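Local coordinates for protein lipase (Rhizopus chinensis, PDB 6A0W) that probably hydrolyses the ester bonds of triacylglycerols, as a fungal class 3 lipase of the alpha/beta-hydrolase fold, at residues K148-V153 against L179-D184; K229-P234 against L285-I290; A51-C56 against T63-K68; L44-G49 against L71-D76. All blocks are in the same frame, centred on the assembly; numbering follows the deposited sequence.

Contact 1 (K148-V153 against L179-D184); sequences KDYFPV and LLAGMD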
loop_
_atom_site.group_PDB
_atom_site.type_symbol
_atom_site.label_atom_id
_atom_site.label_comp_id
_atom_site.label_asym_id
_atom_site.label_seq_id
_atom_site.Cartn_x
_atom_site.Cartn_y
_atom_site.Cartn_z
ATOM N N LYS A 148 10.158 -1.402 -15.749
ATOM C CA LYS A 148 11.398 -1.734 -16.457
ATOM C C LYS A 148 12.529 -1.820 -15.473
ATOM O O LYS A 148 13.492 -2.543 -15.697
ATOM C CB LYS A 148 11.743 -0.611 -17.445
ATOM C CG LYS A 148 10.663 -0.419 -18.493
ATOM C CD LYS A 148 10.743 0.947 -19.151
ATOM C CE LYS A 148 9.976 0.958 -20.464
ATOM N NZ LYS A 148 9.957 2.335 -21.022
ATOM N N ASP A 149 12.469 -1.006 -14.423
ATOM C CA ASP A 149 13.556 -0.961 -13.454
ATOM C C ASP A 149 13.502 -2.168 -12.524
ATOM O O ASP A 149 14.537 -2.646 -12.072
ATOM C CB ASP A 149 13.458 0.334 -12.620
ATOM C CG ASP A 149 13.454 1.576 -13.472
ATOM O OD1 ASP A 149 14.192 1.532 -14.476
ATOM O OD2 ASP A 149 12.744 2.567 -13.139
ATOM N N TYR A 150 12.318 -2.528 -12.032
ATOM C CA TYR A 150 12.300 -3.518 -10.935
ATOM C C TYR A 150 12.060 -4.984 -11.344
ATOM O O TYR A 150 12.527 -5.876 -10.653
ATOM C CB TYR A 150 11.312 -3.106 -9.814
ATOM C CG TYR A 150 9.958 -3.682 -9.982
ATOM C CD1 TYR A 150 9.655 -4.926 -9.476
ATOM C CD2 TYR A 150 9.002 -3.034 -10.716
ATOM C CE1 TYR A 150 8.435 -5.508 -9.719
ATOM C CE2 TYR A 150 7.767 -3.611 -10.937
ATOM C CZ TYR A 150 7.493 -4.853 -10.450
ATOM O OH TYR A 150 6.262 -5.462 -10.723
ATOM N N PHE A 151 11.222 -5.212 -12.354
ATOM C CA PHE A 151 10.781 -6.549 -12.717
ATOM C C PHE A 151 11.934 -7.515 -12.992
ATOM O O PHE A 151 11.972 -8.597 -12.390
ATOM C CB PHE A 151 9.831 -6.480 -13.913
ATOM C CG PHE A 151 9.003 -7.728 -14.095
ATOM C CD1 PHE A 151 7.804 -7.874 -13.436
ATOM C CD2 PHE A 151 9.455 -8.770 -14.884
ATOM C CE1 PHE A 151 7.102 -9.047 -13.493
ATOM C CE2 PHE A 151 8.753 -9.958 -14.958
ATOM C CZ PHE A 151 7.568 -10.088 -14.270
ATOM N N PRO A 152 12.946 -7.099 -13.795
ATOM C CA PRO A 152 14.060 -8.047 -14.085
ATOM C C PRO A 152 14.815 -8.410 -12.841
ATOM O O PRO A 152 15.314 -9.518 -12.719
ATOM C CB PRO A 152 14.996 -7.271 -15.023
ATOM C CG PRO A 152 14.278 -5.982 -15.344
ATOM C CD PRO A 152 12.917 -5.972 -14.748
ATOM N N VAL A 153 14.942 -7.444 -11.936
ATOM C CA VAL A 153 15.669 -7.651 -10.697
ATOM C C VAL A 153 14.937 -8.628 -9.776
ATOM O O VAL A 153 15.581 -9.487 -9.183
ATOM C CB VAL A 153 15.877 -6.316 -9.956
ATOM C CG1 VAL A 153 16.712 -6.536 -8.705
ATOM C CG2 VAL A 153 16.570 -5.321 -10.887
ATOM N N LEU A 179 0.226 -2.859 -5.452
ATOM C CA LEU A 179 -0.847 -3.730 -5.901
ATOM C C LEU A 179 -0.660 -4.027 -7.411
ATOM O O LEU A 179 -0.705 -5.174 -7.840
ATOM C CB LEU A 179 -2.175 -3.008 -5.718
ATOM C CG LEU A 179 -3.385 -3.748 -6.254
ATOM C CD1 LEU A 179 -3.480 -5.116 -5.593
ATOM C CD2 LEU A 179 -4.655 -2.948 -5.998
ATOM N N LEU A 180 -0.296 -2.998 -8.168
ATOM C CA LEU A 180 -0.068 -3.174 -9.618
ATOM C C LEU A 180 1.143 -4.054 -9.880
ATOM O O LEU A 180 1.053 -5.030 -10.646
ATOM C CB LEU A 180 0.050 -1.816 -10.314
ATOM C CG LEU A 180 -1.220 -0.945 -10.353
ATOM C CD1 LEU A 180 -0.937 0.465 -10.893
ATOM C CD2 LEU A 180 -2.314 -1.594 -11.175
ATOM N N ALA A 181 2.161 -3.903 -9.048
ATOM C CA ALA A 181 3.302 -4.771 -9.161
ATOM C C ALA A 181 2.917 -6.203 -8.829
ATOM O O ALA A 181 3.430 -7.156 -9.439
ATOM C CB ALA A 181 4.436 -4.315 -8.252
ATOM N N GLY A 182 2.158 -6.371 -7.749
ATOM C CA GLY A 182 1.802 -7.722 -7.335
ATOM C C GLY A 182 0.996 -8.441 -8.424
ATOM O O GLY A 182 1.224 -9.603 -8.691
ATOM N N MET A 183 0.037 -7.750 -9.026
ATOM C CA MET A 183 -0.721 -8.317 -10.145
ATOM C C MET A 183 0.133 -8.645 -11.409
ATOM O O MET A 183 0.077 -9.779 -11.930
ATOM C CB MET A 183 -1.875 -7.386 -10.491
ATOM C CG MET A 183 -2.933 -7.257 -9.403
ATOM S SD MET A 183 -3.658 -8.846 -8.972
ATOM C CE MET A 183 -2.657 -9.270 -7.557
ATOM N N ASP A 184 1.137 -7.814 -11.669
ATOM C CA ASP A 184 2.076 -8.050 -12.800
ATOM C C ASP A 184 2.983 -9.240 -12.537
ATOM O O ASP A 184 3.187 -10.123 -13.387
ATOM C CB ASP A 184 2.911 -6.765 -13.032
ATOM C CG ASP A 184 3.539 -6.680 -14.448
ATOM O OD1 ASP A 184 3.106 -7.408 -15.347
ATOM O OD2 ASP A 184 4.504 -5.918 -14.647
#

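Contact 2 (K229-P234 against L285-I290); sequences KRDIVP and LTYFGI. With SO4 (sulfate ion), chain C.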
loop_
_atom_site.group_PDB
_atom_site.type_symbol
_atom_site.label_atom_id
_atom_site.label_comp_id
_atom_site.label_asym_id
_atom_site.label_seq_id
_atom_site.Cartn_x
_atom_site.Cartn_y
_atom_site.Cartn_z
ATOM N N LYS A 229 -6.935 4.793 11.459
ATOM C CA LYS A 229 -8.029 5.603 11.958
ATOM C C LYS A 229 -8.797 6.315 10.857
ATOM O O LYS A 229 -9.514 5.658 10.093
ATOM C CB LYS A 229 -7.485 6.576 13.002
ATOM C CG LYS A 229 -6.872 5.891 14.209
ATOM C CD LYS A 229 -6.362 6.861 15.259
ATOM C CE LYS A 229 -5.464 6.125 16.215
ATOM N NZ LYS A 229 -4.980 6.993 17.295
ATOM N N ARG A 230 -8.699 7.649 10.802
ATOM C CA ARG A 230 -9.527 8.456 9.907
ATOM C C ARG A 230 -8.791 8.883 8.611
ATOM O O ARG A 230 -9.234 9.801 7.923
ATOM C CB ARG A 230 -9.992 9.744 10.619
ATOM C CG ARG A 230 -10.892 9.535 11.821
ATOM C CD ARG A 230 -11.158 10.848 12.555
ATOM N NE ARG A 230 -11.918 10.659 13.792
ATOM C CZ ARG A 230 -13.234 10.462 13.828
ATOM N NH1 ARG A 230 -13.938 10.370 12.714
ATOM N NH2 ARG A 230 -13.849 10.327 14.995
ATOM N N ASP A 231 -7.680 8.233 8.297
ATOM C CA ASP A 231 -6.889 8.534 7.077
ATOM C C ASP A 231 -7.784 8.679 5.873
ATOM O O ASP A 231 -8.554 7.770 5.536
ATOM C CB ASP A 231 -5.847 7.412 6.888
ATOM C CG ASP A 231 -4.995 7.577 5.647
ATOM O OD1 ASP A 231 -5.153 8.613 4.975
ATOM O OD2 ASP A 231 -4.112 6.701 5.416
ATOM N N ILE A 232 -7.750 9.858 5.251
ATOM C CA ILE A 232 -8.571 10.111 4.057
ATOM C C ILE A 232 -8.227 9.240 2.850
ATOM O O ILE A 232 -9.077 8.960 2.000
ATOM C CB ILE A 232 -8.512 11.580 3.644
ATOM C CG1 ILE A 232 -9.585 11.897 2.625
ATOM C CG2 ILE A 232 -7.129 12.002 3.170
ATOM C CD1 ILE A 232 -9.746 13.380 2.436
ATOM N N VAL A 233 -6.976 8.841 2.735
ATOM C CA VAL A 233 -6.509 8.398 1.425
ATOM C C VAL A 233 -7.206 7.102 0.926
ATOM O O VAL A 233 -7.428 6.921 -0.297
ATOM C CB VAL A 233 -4.954 8.293 1.351
ATOM C CG1 VAL A 233 -4.542 7.828 -0.044
ATOM C CG2 VAL A 233 -4.313 9.656 1.577
ATOM N N PRO A 234 -7.518 6.178 1.852
ATOM C CA PRO A 234 -8.206 4.975 1.389
ATOM C C PRO A 234 -9.637 5.201 0.941
ATOM O O PRO A 234 -10.334 4.242 0.561
ATOM C CB PRO A 234 -8.150 4.042 2.613
ATOM C CG PRO A 234 -6.856 4.437 3.282
ATOM C CD PRO A 234 -6.750 5.925 3.100
ATOM N N LEU A 285 -0.284 9.858 8.048
ATOM C CA LEU A 285 1.153 10.054 8.262
ATOM C C LEU A 285 1.806 9.185 9.305
ATOM O O LEU A 285 3.040 9.183 9.415
ATOM C CB LEU A 285 1.469 11.530 8.536
ATOM C CG LEU A 285 0.935 12.546 7.510
ATOM C CD1 LEU A 285 1.425 13.957 7.856
ATOM C CD2 LEU A 285 1.324 12.186 6.070
ATOM N N THR A 286 0.998 8.410 10.032
ATOM C CA THR A 286 1.502 7.537 11.089
ATOM C C THR A 286 0.720 6.225 11.090
ATOM O O THR A 286 -0.508 6.231 11.027
ATOM C CB THR A 286 1.341 8.216 12.481
ATOM O OG1 THR A 286 1.775 9.577 12.386
ATOM C CG2 THR A 286 2.214 7.508 13.527
ATOM N N TYR A 287 1.445 5.118 11.013
ATOM C CA TYR A 287 0.867 3.785 11.041
ATOM C C TYR A 287 1.677 2.998 12.062
ATOM O O TYR A 287 2.893 2.823 11.905
ATOM C CB TYR A 287 0.948 3.106 9.641
ATOM C CG TYR A 287 -0.259 3.456 8.774
ATOM C CD1 TYR A 287 -0.361 4.689 8.157
ATOM C CD2 TYR A 287 -1.269 2.538 8.533
ATOM C CE1 TYR A 287 -1.468 5.020 7.391
ATOM C CE2 TYR A 287 -2.401 2.861 7.770
ATOM C CZ TYR A 287 -2.491 4.087 7.187
ATOM O OH TYR A 287 -3.652 4.469 6.549
ATOM N N PHE A 288 0.979 2.526 13.095
ATOM C CA PHE A 288 1.559 1.741 14.189
ATOM C C PHE A 288 2.674 2.492 14.894
ATOM O O PHE A 288 3.736 1.932 15.133
ATOM C CB PHE A 288 2.106 0.399 13.673
ATOM C CG PHE A 288 1.085 -0.458 12.979
ATOM C CD1 PHE A 288 0.061 -1.067 13.698
ATOM C CD2 PHE A 288 1.183 -0.709 11.612
ATOM C CE1 PHE A 288 -0.847 -1.909 13.083
ATOM C CE2 PHE A 288 0.268 -1.549 10.992
ATOM C CZ PHE A 288 -0.734 -2.178 11.730
ATOM N N GLY A 289 2.499 3.795 15.040
ATOM C CA GLY A 289 3.551 4.690 15.546
ATOM C C GLY A 289 4.682 4.989 14.586
ATOM O O GLY A 289 5.620 5.663 14.955
ATOM N N ILE A 290 4.677 4.407 13.390
ATOM C CA ILE A 290 5.756 4.655 12.398
ATOM C C ILE A 290 5.389 5.821 11.475
ATOM O O ILE A 290 4.323 5.836 10.864
ATOM C CB ILE A 290 5.982 3.424 11.491
ATOM C CG1 ILE A 290 6.391 2.222 12.335
ATOM C CG2 ILE A 290 7.054 3.684 10.431
ATOM C CD1 ILE A 290 6.127 0.888 11.634
HETATM S S SO4 C . -0.882 4.617 15.675
HETATM O O1 SO4 C . 0.215 5.419 15.141
HETATM O O2 SO4 C . -1.975 5.533 16.060
HETATM O O3 SO4 C . -0.418 3.860 16.850
HETATM O O4 SO4 C . -1.329 3.669 14.625
#

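Contact 3 (A51-C56 against T63-K68); sequences AATAYC and TKWDCK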
loop_
_atom_site.group_PDB
_atom_site.type_symbol
_atom_site.label_atom_id
_atom_site.label_comp_id
_atom_site.label_asym_id
_atom_site.label_seq_id
_atom_site.Cartn_x
_atom_site.Cartn_y
_atom_site.Cartn_z
ATOM N N ALA A 51 7.786 -0.156 4.243
ATOM C CA ALA A 51 7.231 0.858 3.406
ATOM C C ALA A 51 7.686 2.250 3.767
ATOM O O ALA A 51 7.953 3.085 2.870
ATOM C CB ALA A 51 5.725 0.786 3.445
ATOM N N ALA A 52 7.860 2.487 5.070
ATOM C CA ALA A 52 8.303 3.805 5.530
ATOM C C ALA A 52 9.690 4.166 5.085
ATOM O O ALA A 52 10.013 5.357 4.982
ATOM C CB ALA A 52 8.210 3.907 7.070
ATOM N N THR A 53 10.547 3.167 4.905
ATOM C CA THR A 53 11.929 3.428 4.541
ATOM C C THR A 53 12.034 4.034 3.136
ATOM O O THR A 53 13.037 4.643 2.803
ATOM C CB THR A 53 12.791 2.157 4.560
ATOM O OG1 THR A 53 12.300 1.213 3.596
ATOM C CG2 THR A 53 12.796 1.541 5.959
ATOM N N ALA A 54 10.984 3.925 2.334
ATOM C CA ALA A 54 11.090 4.393 0.972
ATOM C C ALA A 54 11.185 5.905 0.916
ATOM O O ALA A 54 11.568 6.468 -0.120
ATOM C CB ALA A 54 9.910 3.924 0.163
ATOM N N TYR A 55 10.737 6.566 1.987
ATOM C CA TYR A 55 10.772 8.021 2.035
ATOM C C TYR A 55 12.094 8.530 2.539
ATOM O O TYR A 55 12.276 9.740 2.633
ATOM C CB TYR A 55 9.643 8.562 2.889
ATOM C CG TYR A 55 8.275 8.273 2.369
ATOM C CD1 TYR A 55 7.672 9.119 1.439
ATOM C CD2 TYR A 55 7.537 7.200 2.840
ATOM C CE1 TYR A 55 6.410 8.870 0.931
ATOM C CE2 TYR A 55 6.221 6.996 2.398
ATOM C CZ TYR A 55 5.675 7.815 1.439
ATOM O OH TYR A 55 4.431 7.550 0.932
ATOM N N CYS A 56 12.988 7.633 2.943
ATOM C CA CYS A 56 14.315 8.035 3.352
ATOM C C CYS A 56 15.241 8.276 2.129
ATOM O O CYS A 56 15.533 7.353 1.370
ATOM C CB CYS A 56 14.917 6.959 4.261
ATOM S SG CYS A 56 13.947 6.532 5.729
ATOM N N THR A 63 20.894 4.788 -1.684
ATOM C CA THR A 63 21.270 3.398 -1.898
ATOM C C THR A 63 22.034 2.815 -0.748
ATOM O O THR A 63 22.896 1.958 -0.938
ATOM C CB THR A 63 22.128 3.222 -3.165
ATOM O OG1 THR A 63 21.493 3.911 -4.251
ATOM C CG2 THR A 63 22.222 1.748 -3.542
ATOM N N LYS A 64 21.660 3.210 0.461
ATOM C CA LYS A 64 22.175 2.566 1.655
ATOM C C LYS A 64 21.013 2.028 2.484
ATOM O O LYS A 64 19.886 2.519 2.375
ATOM C CB LYS A 64 22.995 3.583 2.462
ATOM C CG LYS A 64 24.199 4.180 1.714
ATOM C CD LYS A 64 25.160 4.940 2.632
ATOM C CE LYS A 64 24.488 6.026 3.472
ATOM N NZ LYS A 64 23.883 7.091 2.623
ATOM N N TRP A 65 21.286 1.015 3.296
ATOM C CA TRP A 65 20.270 0.459 4.174
ATOM C C TRP A 65 20.722 0.623 5.628
ATOM O O TRP A 65 21.015 -0.354 6.285
ATOM C CB TRP A 65 20.003 -1.012 3.837
ATOM C CG TRP A 65 18.783 -1.593 4.520
ATOM C CD1 TRP A 65 18.760 -2.532 5.512
ATOM C CD2 TRP A 65 17.415 -1.285 4.235
ATOM N NE1 TRP A 65 17.447 -2.837 5.861
ATOM C CE2 TRP A 65 16.615 -2.039 5.119
ATOM C CE3 TRP A 65 16.793 -0.488 3.278
ATOM C CZ2 TRP A 65 15.253 -2.006 5.075
ATOM C CZ3 TRP A 65 15.423 -0.453 3.237
ATOM C CH2 TRP A 65 14.666 -1.153 4.169
ATOM N N ASP A 66 20.712 1.858 6.132
ATOM C CA ASP A 66 21.184 2.141 7.500
ATOM C C ASP A 66 20.243 3.079 8.241
ATOM O O ASP A 66 20.551 3.541 9.319
ATOM C CB ASP A 66 22.624 2.692 7.506
ATOM C CG ASP A 66 22.793 3.929 6.632
ATOM O OD1 ASP A 66 21.809 4.649 6.381
ATOM O OD2 ASP A 66 23.908 4.155 6.125
ATOM N N CYS A 67 19.048 3.279 7.707
ATOM C CA CYS A 67 18.130 4.225 8.278
ATOM C C CYS A 67 17.593 3.590 9.538
ATOM O O CYS A 67 17.791 2.403 9.773
ATOM C CB CYS A 67 17.037 4.596 7.254
ATOM S SG CYS A 67 15.649 3.445 7.050
ATOM N N LYS A 68 16.902 4.375 10.352
ATOM C CA LYS A 68 16.371 3.866 11.598
ATOM C C LYS A 68 15.387 2.720 11.411
ATOM O O LYS A 68 15.572 1.646 11.993
ATOM C CB LYS A 68 15.712 5.005 12.379
ATOM C CG LYS A 68 15.234 4.617 13.783
ATOM C CD LYS A 68 14.376 5.695 14.445
ATOM C CE LYS A 68 15.110 7.021 14.607
ATOM N NZ LYS A 68 14.852 7.622 15.947
#

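Contact 4 (L44-G49 against L71-D76); sequences LTNYAG and LKYVPD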
loop_
_atom_site.group_PDB
_atom_site.type_symbol
_atom_site.label_atom_id
_atom_site.label_comp_id
_atom_site.label_asym_id
_atom_site.label_seq_id
_atom_site.Cartn_x
_atom_site.Cartn_y
_atom_site.Cartn_z
ATOM N N LEU A 44 1.860 -6.811 10.216
ATOM C CA LEU A 44 1.442 -5.622 9.484
ATOM C C LEU A 44 2.384 -4.467 9.804
ATOM O O LEU A 44 2.780 -3.693 8.924
ATOM C CB LEU A 44 0.013 -5.221 9.827
ATOM C CG LEU A 44 -1.006 -6.305 9.540
ATOM C CD1 LEU A 44 -2.312 -5.936 10.245
ATOM C CD2 LEU A 44 -1.206 -6.451 8.025
ATOM N N THR A 45 2.822 -4.412 11.058
ATOM C CA THR A 45 3.682 -3.340 11.517
ATOM C C THR A 45 5.003 -3.445 10.780
ATOM O O THR A 45 5.619 -2.426 10.438
ATOM C CB THR A 45 3.907 -3.416 13.062
ATOM O OG1 THR A 45 2.664 -3.178 13.726
ATOM C CG2 THR A 45 4.880 -2.390 13.529
ATOM N N ASN A 46 5.505 -4.666 10.663
ATOM C CA ASN A 46 6.861 -4.857 10.131
ATOM C C ASN A 46 6.957 -4.418 8.633
ATOM O O ASN A 46 7.864 -3.679 8.236
ATOM C CB ASN A 46 7.315 -6.293 10.380
ATOM C CG ASN A 46 7.831 -6.514 11.830
ATOM O OD1 ASN A 46 8.889 -7.098 12.020
ATOM N ND2 ASN A 46 7.127 -5.977 12.847
ATOM N N TYR A 47 5.933 -4.755 7.863
ATOM C CA TYR A 47 5.822 -4.348 6.470
ATOM C C TYR A 47 5.427 -2.879 6.284
ATOM O O TYR A 47 5.834 -2.258 5.291
ATOM C CB TYR A 47 4.863 -5.307 5.739
ATOM C CG TYR A 47 5.345 -6.761 5.762
ATOM C CD1 TYR A 47 6.708 -7.057 5.670
ATOM C CD2 TYR A 47 4.458 -7.818 5.840
ATOM C CE1 TYR A 47 7.165 -8.359 5.687
ATOM C CE2 TYR A 47 4.902 -9.131 5.835
ATOM C CZ TYR A 47 6.245 -9.387 5.699
ATOM O OH TYR A 47 6.714 -10.655 5.800
ATOM N N ALA A 48 4.715 -2.300 7.254
ATOM C CA ALA A 48 4.538 -0.857 7.315
ATOM C C ALA A 48 5.853 -0.128 7.525
ATOM O O ALA A 48 6.099 0.959 6.974
ATOM C CB ALA A 48 3.543 -0.458 8.391
ATOM N N GLY A 49 6.705 -0.726 8.331
ATOM C CA GLY A 49 8.004 -0.154 8.563
ATOM C C GLY A 49 8.825 -0.171 7.312
ATOM O O GLY A 49 9.531 0.806 7.037
ATOM N N LEU A 71 16.975 -0.696 9.960
ATOM C CA LEU A 71 17.723 -1.661 10.779
ATOM C C LEU A 71 16.854 -2.276 11.855
ATOM O O LEU A 71 17.004 -3.429 12.199
ATOM C CB LEU A 71 18.972 -1.028 11.394
ATOM C CG LEU A 71 20.033 -0.487 10.423
ATOM C CD1 LEU A 71 21.225 0.011 11.221
ATOM C CD2 LEU A 71 20.473 -1.511 9.397
ATOM N N LYS A 72 15.835 -1.551 12.266
ATOM C CA LYS A 72 14.841 -2.112 13.137
ATOM C C LYS A 72 14.085 -3.265 12.482
ATOM O O LYS A 72 13.851 -4.254 13.136
ATOM C CB LYS A 72 13.835 -1.040 13.498
ATOM C CG LYS A 72 12.780 -1.498 14.486
ATOM C CD LYS A 72 12.057 -0.301 15.056
ATOM C CE LYS A 72 11.192 -0.746 16.207
ATOM N NZ LYS A 72 10.848 0.462 16.998
ATOM N N TYR A 73 13.543 -3.088 11.275
ATOM C CA TYR A 73 12.648 -4.119 10.720
ATOM C C TYR A 73 13.357 -5.139 9.801
ATOM O O TYR A 73 12.931 -6.274 9.683
ATOM C CB TYR A 73 11.409 -3.492 10.060
ATOM C CG TYR A 73 10.523 -2.746 11.043
ATOM C CD1 TYR A 73 9.749 -3.448 11.984
ATOM C CD2 TYR A 73 10.510 -1.337 11.099
ATOM C CE1 TYR A 73 8.981 -2.783 12.925
ATOM C CE2 TYR A 73 9.749 -0.664 12.053
ATOM C CZ TYR A 73 9.008 -1.393 12.971
ATOM O OH TYR A 73 8.235 -0.759 13.910
ATOM N N VAL A 74 14.444 -4.752 9.162
ATOM C CA VAL A 74 15.209 -5.690 8.348
ATOM C C VAL A 74 16.702 -5.501 8.596
ATOM O O VAL A 74 17.417 -4.934 7.753
ATOM C CB VAL A 74 14.955 -5.527 6.843
ATOM C CG1 VAL A 74 15.416 -6.797 6.144
ATOM C CG2 VAL A 74 13.487 -5.248 6.550
ATOM N N PRO A 75 17.163 -5.938 9.783
ATOM C CA PRO A 75 18.529 -5.626 10.189
ATOM C C PRO A 75 19.563 -6.190 9.234
ATOM O O PRO A 75 20.584 -5.570 9.032
ATOM C CB PRO A 75 18.657 -6.264 11.581
ATOM C CG PRO A 75 17.343 -6.912 11.882
ATOM C CD PRO A 75 16.330 -6.335 10.930
ATOM N N ASP A 76 19.304 -7.337 8.620
ATOM C CA ASP A 76 20.272 -7.924 7.701
ATOM C C ASP A 76 19.952 -7.567 6.248
ATOM O O ASP A 76 20.534 -8.137 5.319
ATOM C CB ASP A 76 20.307 -9.443 7.882
ATOM C CG ASP A 76 19.186 -10.157 7.122
ATOM O OD1 ASP A 76 18.055 -9.607 6.984
ATOM O OD2 ASP A 76 19.430 -11.294 6.686
#

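Contact 1 (K148-V153 against L179-D184)
With CG turned to the far side of the backbone N (chi1 -162°), Phe151 reaches out toward Asp184, whose CG is likewise anti to its own backbone N, which brings OD2 to the Phe151 ring. Two helices of the alpha/beta-hydrolase fold meet here, 137-160 and 173-188; the second starts just after the probable nucleophile elbow. Their local axes are 11.7 Å apart and inclined by 44°, too wide for backbones to touch, so long aromatic side chains from 148-153 span the gap. Tyr150 does so with its hydroxyl end: OH lies 3.3 Å from Ala181 CB, and the ring carbon CZ follows at 3.8 Å from the same methyl. Small Ala181 lets the phenol come this close to the helix, since OH is also 3.4 Å from Ala181 CA. The polar end of Tyr150 is satisfied by a hydrogen bond with Tyr143 OH, which also bonds Asp184 OD2, so Tyr143 links the two side chains indirectly. Arg188 forms a salt bridge with Asp184 OD1 and a cation-pi contact with Phe151. Behind, Tyr150 packs on Phe83 and edge-to-face on Phe107, which ties the helix to the central sheet. The ring of Phe151 and the carboxylate of Asp184 are tilted 39° apart, and Phe151 CD1 stands 4.0 Å from Asp184 OD2.

Contact 2 (K229-P234 against L285-I290)
Tyr287 reaches Asp231 from the short strand 286-287, and this one phenol joins the chain from Leu285 to Ile290 to the loop that follows strand 223-228. Leu285 comes directly after His284, which, with Asp231 and Ser172, has the geometry of the Ser-His-Asp triad of alpha/beta hydrolases. Thr286 turns its methyl CG2 toward a sulfate ion, probably from the crystallisation liquor, 3.3 Å from O1. Tyr287 follows: its CG stands opposite the carbonyl carbon (chi1 -87°), and the ring carries OH across to Asp231. The hydroxyl gives a hydrogen bond of 2.5 Å to Asp231 OD2. That carboxylate oxygen accepts with its anti lone pair, the one away from OD1, and lies in the Tyr287 ring plane at its edge, the carboxylate turned 72° from the ring. Phe288 and Gly289 are the corner residues of a type I' turn, closed by Ile290 N to Tyr287 O at 2.8 Å and by Tyr287 N to Ile290 O. The amides of both corner residues hydrogen-bond the sulfate, Phe288 N to O4 at 3.0 Å and a bent angle, Gly289 N to O1 at 2.8 Å; His228 NE2 is a further partner. Within 229-234, Asp231 OD1 accepts from Val233 N at 2.9 Å, met from above the carboxylate plane, in an Asx turn. Both carboxylate oxygens are thus engaged, OD2 by His284 ND1 as well as by Tyr287, whose OH also bonds His228 N. That network fixes the position and rotation of the carboxylate, consistent with Asp231 orienting the probable catalytic histidine.

Contact 3 (A51-C56 against T63-K68)
Thr53 OG1, hydrogen-bonded to Val50 O on helix 38-53, leans on the six-membered ring of Trp65, 3.4 Å from CH2. The hydroxyl sits between the backbone N and the carbonyl carbon (chi1 62°), the rotation that lets it turn back to the helix while CG2 points at the loop. The two side chains cross at about a right angle, and CZ3 of Trp65 is only slightly farther from Thr53 OG1, at 3.6 Å. The indole's own polar atom is occupied elsewhere, NE1 bonding Val74 O, and the ring system also meets Phe93 of strand 90-97. The methyl CG2 of Thr53 meets sulfur next, 3.6 Å from Cys67 SG. A type I turn from Thr53 to Cys56, closed by Cys56 N to Thr53 O at 3.0 Å, then carries the chain round so that Cys56 faces the same sulfur. Cys56 SG and Cys67 SG are 3.8 Å apart, a van der Waals contact and no bond, for each is already in a disulfide: Cys56 with Cys295 near the C-terminus, Cys67 with Cys70. Cys67 also stands at the N-cap position of helix 68-73, so its disulfide spans the helix's first turn. Two neighbouring disulfides thus meet sulfur to sulfur beside helix 38-53. The Cys56-Cys295 bridge ties this N-terminal part of the alpha/beta-hydrolase fold to the C-terminal tail, while Cys67-Cys70 is local to the start of helix 68-73; with Thr53 wedged between the Trp65 ring and the Cys67 sulfur, the pair probably stiffens the corner.

Contact 4 (L44-G49 against L71-D76)
Van der Waals packing between Tyr73 and one side of helix 38-53, at Thr45, Asn46 and Gly49, makes up this contact. Asn46 meets the ring with its amide: CG lies 3.6 Å from Tyr73 CD1, ND2 is 3.7 Å from CE1, and the amide plane stands 70° to the ring. Since Gly49 has no side chain, the ring settles directly against its backbone, Tyr73 CD2 being 3.8 Å from Gly49 CA. At the phenol end, Thr45 presents its methyl, CG2 to Tyr73 OH 3.7 Å: CG2 is anti to the backbone N, while OG1 lies beside it (chi1 -66°) and bonds Ile41 O. Within segment 71-76, Lys72 CG sits 3.9 Å above the centre of one ring face. In the alpha/beta-hydrolase fold, helix 38-53 lies on the central sheet, where Tyr47 packs on strand 165-171; Tyr73, at the end of the short helix 68-73, packs against another side of it and also touches Ile290. Polar atoms border the ring without bonding to it. Asn46 OD1 is in the ring plane at its edge. Thr45 O, which accepts Gly49 N in the helix, is 4.2 Å above the other face of the Tyr73 ring, offset toward the rim.

Contacts 3 and 4 are neighbours, centres about 10 Å apart: both use helix 38-53, and contact 3 is nested in the loop that contact 4 closes. A probable hydrogen bond from the Trp65 indole to the chain after helix 68-73 joins them. Contacts 1 and then 2 follow along the chain. Contact 2 touches both early contacts through its turn, Ile290 on Ala52 and Tyr73, Phe288 on Leu44 and Thr45, so helix 38-53 packs against the turn that follows the probable catalytic histidine. Contact 1 stands apart, about 11 Å from contact 2 by nearest atoms, centres about 25 Å apart on opposite sides of the chain's centre; its helices pack together beside the central mixed sheet.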